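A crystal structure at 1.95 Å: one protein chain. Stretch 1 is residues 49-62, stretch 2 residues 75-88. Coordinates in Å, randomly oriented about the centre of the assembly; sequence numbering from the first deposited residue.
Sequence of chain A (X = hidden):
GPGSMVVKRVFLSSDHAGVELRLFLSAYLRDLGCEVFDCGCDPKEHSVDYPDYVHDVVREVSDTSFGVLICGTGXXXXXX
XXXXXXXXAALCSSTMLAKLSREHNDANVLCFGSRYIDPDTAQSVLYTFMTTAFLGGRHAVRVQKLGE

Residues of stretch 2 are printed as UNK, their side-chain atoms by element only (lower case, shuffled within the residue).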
# COMPACT_ATOMS: atom_id res chain seq x y z
N ASP A 49 -13.35 2.42 13.62
CA ASP A 49 -11.98 1.99 13.37
C ASP A 49 -11.88 1.28 12.00
O ASP A 49 -12.50 0.22 11.80
CB ASP A 49 -11.50 1.06 14.49
CG ASP A 49 -11.40 1.75 15.84
OD1 ASP A 49 -11.27 3.00 15.91
OD2 ASP A 49 -11.44 1.04 16.84
N TYR A 50 -11.13 1.85 11.06
CA TYR A 50 -11.07 1.29 9.70
C TYR A 50 -10.79 -0.21 9.66
O TYR A 50 -11.38 -0.92 8.85
CB TYR A 50 -10.13 2.10 8.76
CG TYR A 50 -8.71 2.22 9.25
CD1 TYR A 50 -7.77 1.25 8.94
CD2 TYR A 50 -8.32 3.30 10.04
CE1 TYR A 50 -6.46 1.35 9.42
CE2 TYR A 50 -7.00 3.41 10.52
CZ TYR A 50 -6.09 2.42 10.22
OH TYR A 50 -4.80 2.53 10.70
N PRO A 51 -9.92 -0.72 10.56
CA PRO A 51 -9.66 -2.17 10.46
C PRO A 51 -10.88 -3.09 10.62
O PRO A 51 -10.89 -4.20 10.06
CB PRO A 51 -8.66 -2.42 11.60
CG PRO A 51 -8.00 -1.10 11.83
CD PRO A 51 -9.09 -0.10 11.61
N ASP A 52 -11.89 -2.65 11.37
CA ASP A 52 -13.09 -3.44 11.56
C ASP A 52 -13.97 -3.55 10.30
O ASP A 52 -14.85 -4.39 10.26
CB ASP A 52 -13.92 -2.87 12.71
CG ASP A 52 -13.21 -2.95 14.04
OD1 ASP A 52 -12.43 -3.89 14.27
OD2 ASP A 52 -13.43 -2.07 14.87
N TYR A 53 -13.74 -2.72 9.30
CA TYR A 53 -14.59 -2.68 8.09
C TYR A 53 -13.95 -3.33 6.83
O TYR A 53 -14.49 -3.27 5.73
CB TYR A 53 -15.08 -1.25 7.88
CG TYR A 53 -16.09 -0.90 8.95
CD1 TYR A 53 -15.67 -0.44 10.19
CD2 TYR A 53 -17.44 -1.12 8.74
CE1 TYR A 53 -16.58 -0.16 11.19
CE2 TYR A 53 -18.36 -0.85 9.73
CZ TYR A 53 -17.92 -0.36 10.95
OH TYR A 53 -18.80 -0.10 11.94
N VAL A 54 -12.85 -4.02 7.04
CA VAL A 54 -12.12 -4.70 5.96
C VAL A 54 -12.63 -6.14 5.71
O VAL A 54 -12.76 -6.60 4.57
CB VAL A 54 -10.61 -4.68 6.30
CG1 VAL A 54 -9.81 -5.56 5.35
CG2 VAL A 54 -10.10 -3.23 6.27
N HIS A 55 -12.92 -6.84 6.78
CA HIS A 55 -13.23 -8.27 6.70
C HIS A 55 -14.35 -8.61 5.76
O HIS A 55 -14.24 -9.52 4.94
CB HIS A 55 -13.51 -8.82 8.09
CG HIS A 55 -12.36 -8.63 9.04
ND1 HIS A 55 -12.28 -7.57 9.87
CD2 HIS A 55 -11.20 -9.39 9.25
CE1 HIS A 55 -11.14 -7.66 10.59
NE2 HIS A 55 -10.48 -8.77 10.21
N ASP A 56 -15.45 -7.88 5.85
CA ASP A 56 -16.60 -8.16 5.01
C ASP A 56 -16.35 -7.96 3.52
O ASP A 56 -17.02 -8.60 2.70
CB ASP A 56 -17.77 -7.29 5.43
CG ASP A 56 -18.49 -7.82 6.63
OD1 ASP A 56 -18.19 -8.94 7.11
OD2 ASP A 56 -19.39 -7.10 7.09
N VAL A 57 -15.43 -7.07 3.18
CA VAL A 57 -15.07 -6.83 1.80
C VAL A 57 -14.12 -7.93 1.31
O VAL A 57 -14.41 -8.62 0.32
CB VAL A 57 -14.47 -5.42 1.66
CG1 VAL A 57 -13.86 -5.15 0.29
CG2 VAL A 57 -15.55 -4.38 1.93
N VAL A 58 -13.01 -8.12 2.01
CA VAL A 58 -12.00 -9.07 1.55
C VAL A 58 -12.51 -10.52 1.50
O VAL A 58 -12.08 -11.30 0.65
CB VAL A 58 -10.71 -9.01 2.40
CG1 VAL A 58 -10.18 -7.58 2.38
CG2 VAL A 58 -10.91 -9.56 3.81
N ARG A 59 -13.46 -10.86 2.37
CA ARG A 59 -14.14 -12.18 2.34
C ARG A 59 -14.79 -12.42 0.98
O ARG A 59 -14.88 -13.54 0.55
CB ARG A 59 -15.24 -12.30 3.41
CG ARG A 59 -14.97 -13.34 4.49
CD ARG A 59 -16.18 -13.62 5.40
NE ARG A 59 -16.54 -12.49 6.27
CZ ARG A 59 -15.86 -12.08 7.36
NH1 ARG A 59 -16.32 -11.05 8.06
NH2 ARG A 59 -14.72 -12.66 7.74
N GLU A 60 -15.25 -11.35 0.32
CA GLU A 60 -16.02 -11.50 -0.91
C GLU A 60 -15.21 -11.30 -2.19
O GLU A 60 -15.71 -11.58 -3.28
CB GLU A 60 -17.23 -10.56 -0.92
CG GLU A 60 -18.17 -10.70 0.28
CD GLU A 60 -18.87 -12.04 0.33
OE1 GLU A 60 -19.37 -12.37 1.42
OE2 GLU A 60 -18.94 -12.76 -0.69
N VAL A 61 -13.99 -10.81 -2.07
CA VAL A 61 -13.14 -10.53 -3.24
C VAL A 61 -12.70 -11.81 -3.96
O VAL A 61 -12.38 -12.80 -3.32
CB VAL A 61 -11.92 -9.66 -2.83
CG1 VAL A 61 -10.94 -9.50 -3.99
CG2 VAL A 61 -12.41 -8.31 -2.34
N SER A 62 -12.74 -11.80 -5.29
CA SER A 62 -12.38 -13.00 -6.08
C SER A 62 -12.04 -12.62 -7.52
O SER A 62 -12.01 -11.45 -7.86
CB SER A 62 -13.51 -14.04 -6.04
OG SER A 62 -14.68 -13.60 -6.70
N UNK A 75 -4.03 4.71 3.71
CA UNK A 75 -2.83 3.99 4.12
C UNK A 75 -3.24 2.82 5.00
O UNK A 75 -2.81 1.68 4.78
c UNK A 75 -1.35 6.02 3.98
c UNK A 75 -0.83 7.22 4.73
c UNK A 75 -1.82 4.88 4.88
c UNK A 75 -0.63 4.05 5.38
N UNK A 76 -4.11 3.08 5.96
CA UNK A 76 -4.54 2.05 6.89
C UNK A 76 -5.36 0.93 6.26
O UNK A 76 -5.16 -0.25 6.58
N UNK A 77 -6.27 1.30 5.38
CA UNK A 77 -7.03 0.28 4.64
C UNK A 77 -6.12 -0.62 3.80
O UNK A 77 -6.33 -1.83 3.74
s UNK A 77 -10.13 0.15 5.42
c UNK A 77 -9.32 1.46 4.49
c UNK A 77 -11.81 0.81 5.54
c UNK A 77 -8.08 0.93 3.74
N UNK A 78 -5.12 -0.05 3.14
CA UNK A 78 -4.22 -0.90 2.31
C UNK A 78 -3.40 -1.87 3.14
O UNK A 78 -3.27 -3.04 2.78
o UNK A 78 -2.68 0.94 2.11
c UNK A 78 -3.34 -0.06 1.38
N UNK A 79 -2.92 -1.43 4.29
CA UNK A 79 -2.23 -2.31 5.23
C UNK A 79 -3.15 -3.47 5.67
O UNK A 79 -2.76 -4.63 5.62
c UNK A 79 -1.74 -1.55 6.48
c UNK A 79 -1.25 -2.52 7.56
c UNK A 79 -0.35 0.45 7.27
c UNK A 79 -0.61 -0.56 6.15
N UNK A 80 -4.35 -3.13 6.13
CA UNK A 80 -5.28 -4.09 6.65
C UNK A 80 -5.75 -5.09 5.59
O UNK A 80 -5.90 -6.28 5.88
c UNK A 80 -6.48 -3.37 7.28
N UNK A 81 -6.01 -4.60 4.37
CA UNK A 81 -6.42 -5.43 3.20
C UNK A 81 -5.41 -6.48 2.85
O UNK A 81 -5.78 -7.66 2.59
c UNK A 81 -6.63 -4.53 1.94
N UNK A 82 -4.12 -6.08 2.86
CA UNK A 82 -3.04 -6.95 2.39
C UNK A 82 -2.56 -7.97 3.41
O UNK A 82 -1.64 -8.74 3.13
c UNK A 82 -2.26 -5.60 0.46
c UNK A 82 -1.91 -6.12 1.82
o UNK A 82 -2.86 -6.35 -0.32
n UNK A 82 -1.93 -4.33 0.16
N UNK A 83 -3.19 -7.96 4.56
CA UNK A 83 -3.07 -9.05 5.55
C UNK A 83 -3.55 -10.40 5.01
O UNK A 83 -3.12 -11.43 5.51
n UNK A 83 -0.10 -5.95 7.93
c UNK A 83 -2.15 -7.91 8.52
c UNK A 83 -3.29 -7.51 7.62
n UNK A 83 -1.69 -6.82 9.39
c UNK A 83 -0.73 -5.93 9.10
n UNK A 83 -0.36 -5.02 10.01
c UNK A 83 -3.84 -8.70 6.85
N UNK A 84 -4.42 -10.39 3.99
CA UNK A 84 -5.02 -11.60 3.44
C UNK A 84 -4.39 -12.01 2.13
O UNK A 84 -4.21 -11.19 1.20
c UNK A 84 -7.18 -9.49 5.02
c UNK A 84 -6.53 -11.38 3.29
n UNK A 84 -7.86 -9.51 6.18
c UNK A 84 -7.17 -10.80 4.52
c UNK A 84 -8.23 -10.79 6.45
n UNK A 84 -7.80 -11.57 5.43
N UNK A 85 -4.05 -13.29 2.03
CA UNK A 85 -3.32 -13.83 0.87
C UNK A 85 -4.07 -13.80 -0.48
O UNK A 85 -3.44 -13.91 -1.53
c UNK A 85 -1.20 -16.68 2.57
c UNK A 85 -1.88 -15.33 2.37
n UNK A 85 0.89 -17.68 3.63
c UNK A 85 -2.82 -15.26 1.16
c UNK A 85 -0.08 -16.55 3.62
N UNK A 86 -5.39 -13.67 -0.46
CA UNK A 86 -6.17 -13.62 -1.70
C UNK A 86 -6.29 -12.17 -2.20
O UNK A 86 -6.81 -11.95 -3.26
o UNK A 86 -7.85 -13.14 0.60
c UNK A 86 -7.59 -14.19 -1.53
c UNK A 86 -8.39 -13.48 -0.44
n UNK A 86 -9.69 -13.28 -0.67
N UNK A 87 -5.82 -11.21 -1.39
CA UNK A 87 -6.02 -9.80 -1.63
C UNK A 87 -4.74 -9.14 -2.09
O UNK A 87 -3.64 -9.35 -1.52
c UNK A 87 -6.49 -9.07 -0.36
c UNK A 87 -9.02 -9.61 -0.77
c UNK A 87 -6.62 -7.58 -0.63
c UNK A 87 -7.82 -9.63 0.18
N UNK A 88 -4.91 -8.29 -3.11
CA UNK A 88 -3.81 -7.49 -3.63
C UNK A 88 -4.33 -6.08 -3.73
O UNK A 88 -4.95 -5.70 -4.75
c UNK A 88 -2.37 -10.07 -6.20
n UNK A 88 -3.50 -10.18 -7.09
c UNK A 88 -4.42 -11.14 -7.02
n UNK A 88 -4.31 -12.10 -6.11
n UNK A 88 -5.44 -11.16 -7.85
c UNK A 88 -2.78 -9.46 -4.87
c UNK A 88 -3.34 -8.04 -4.99

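Position 75 opens a helix with four side-chain carbons, forked at the first, one arm two carbons long; its end leads away from stretch 1. It is Ile75. Position 76 has no side-chain atoms, and its CA lies 3.3 Å from Tyr50 CE1. An ideal CB here would fall 2.2 Å from Tyr50 CE1, a clash, so the tyrosine ring can lie this close to the helix backbone because the residue is Gly76.

At position 77 an unbranched chain runs two carbons, a sulfur, one carbon. The sulfur lies 3.5 Å from Val54 CG2 and the last carbon 3.9 Å from Tyr50 CB, so one flexible chain reaches two residues four apart in sequence: Met77. Its CA-to-CB bond points sideways; the m, m, t rotamer brings the end nearer.

Position 78, one carbon then one oxygen, points away and is Ser78. Position 79, four carbons forked at the first with a two-carbon arm, makes no contact: Ile79. Position 80 carries a single carbon aimed toward stretch 1, its CB 3.8 Å from Val54 CG2; this is Ala80. Position 81 also has one carbon, set sideways, and it is the backbone that meets stretch 1, with CA 4.0 Å from Val54 CG1: Ala81.

Position 82 has two carbons, the second bearing an oxygen and a nitrogen, and points away; it is Asn82. Position 83, three carbons, a nitrogen and a carbon with two more nitrogens, is out of reach of stretch 1: Arg83, hydrogen-bonded elsewhere in the structure. Position 84 bears a five-membered ring of three carbons and two nitrogens. Val58 CG2 sits over one face, and the ring is that of His84; the methyl is 3.8 Å from its centroid and 4° off the normal, a CH-pi contact.

Position 85, four carbons in a row ending in nitrogen, is out of reach: Lys85. Position 86 has two carbons, the second with oxygen and nitrogen; the nitrogen lies 3.4 Å from Val58 O and gives it a weak hydrogen bond. It is Asn86. Position 87 has four carbons, forked at the first; the tip of its longer arm touches two valines. It is Ile87, with CD1 3.6 Å from both Val58 CB and Val61 CB. Position 88, three carbons, nitrogen and a carbon with two nitrogens, makes no contact and is Arg88.

The rule is a row of Tyr50, Val54, Val58 and Val61 facing Gly76, Met77, Ala80 and Ala81 on the helix and His84, Asn86 and Ile87 beyond it. Glycine and alanine admit close packing, methionine and isoleucine bridge neighbours, and one weak polar bond joins a mostly apolar contact burying 569 Å².

Stretch 2 (75-88) IGMSIAANRHKNIR
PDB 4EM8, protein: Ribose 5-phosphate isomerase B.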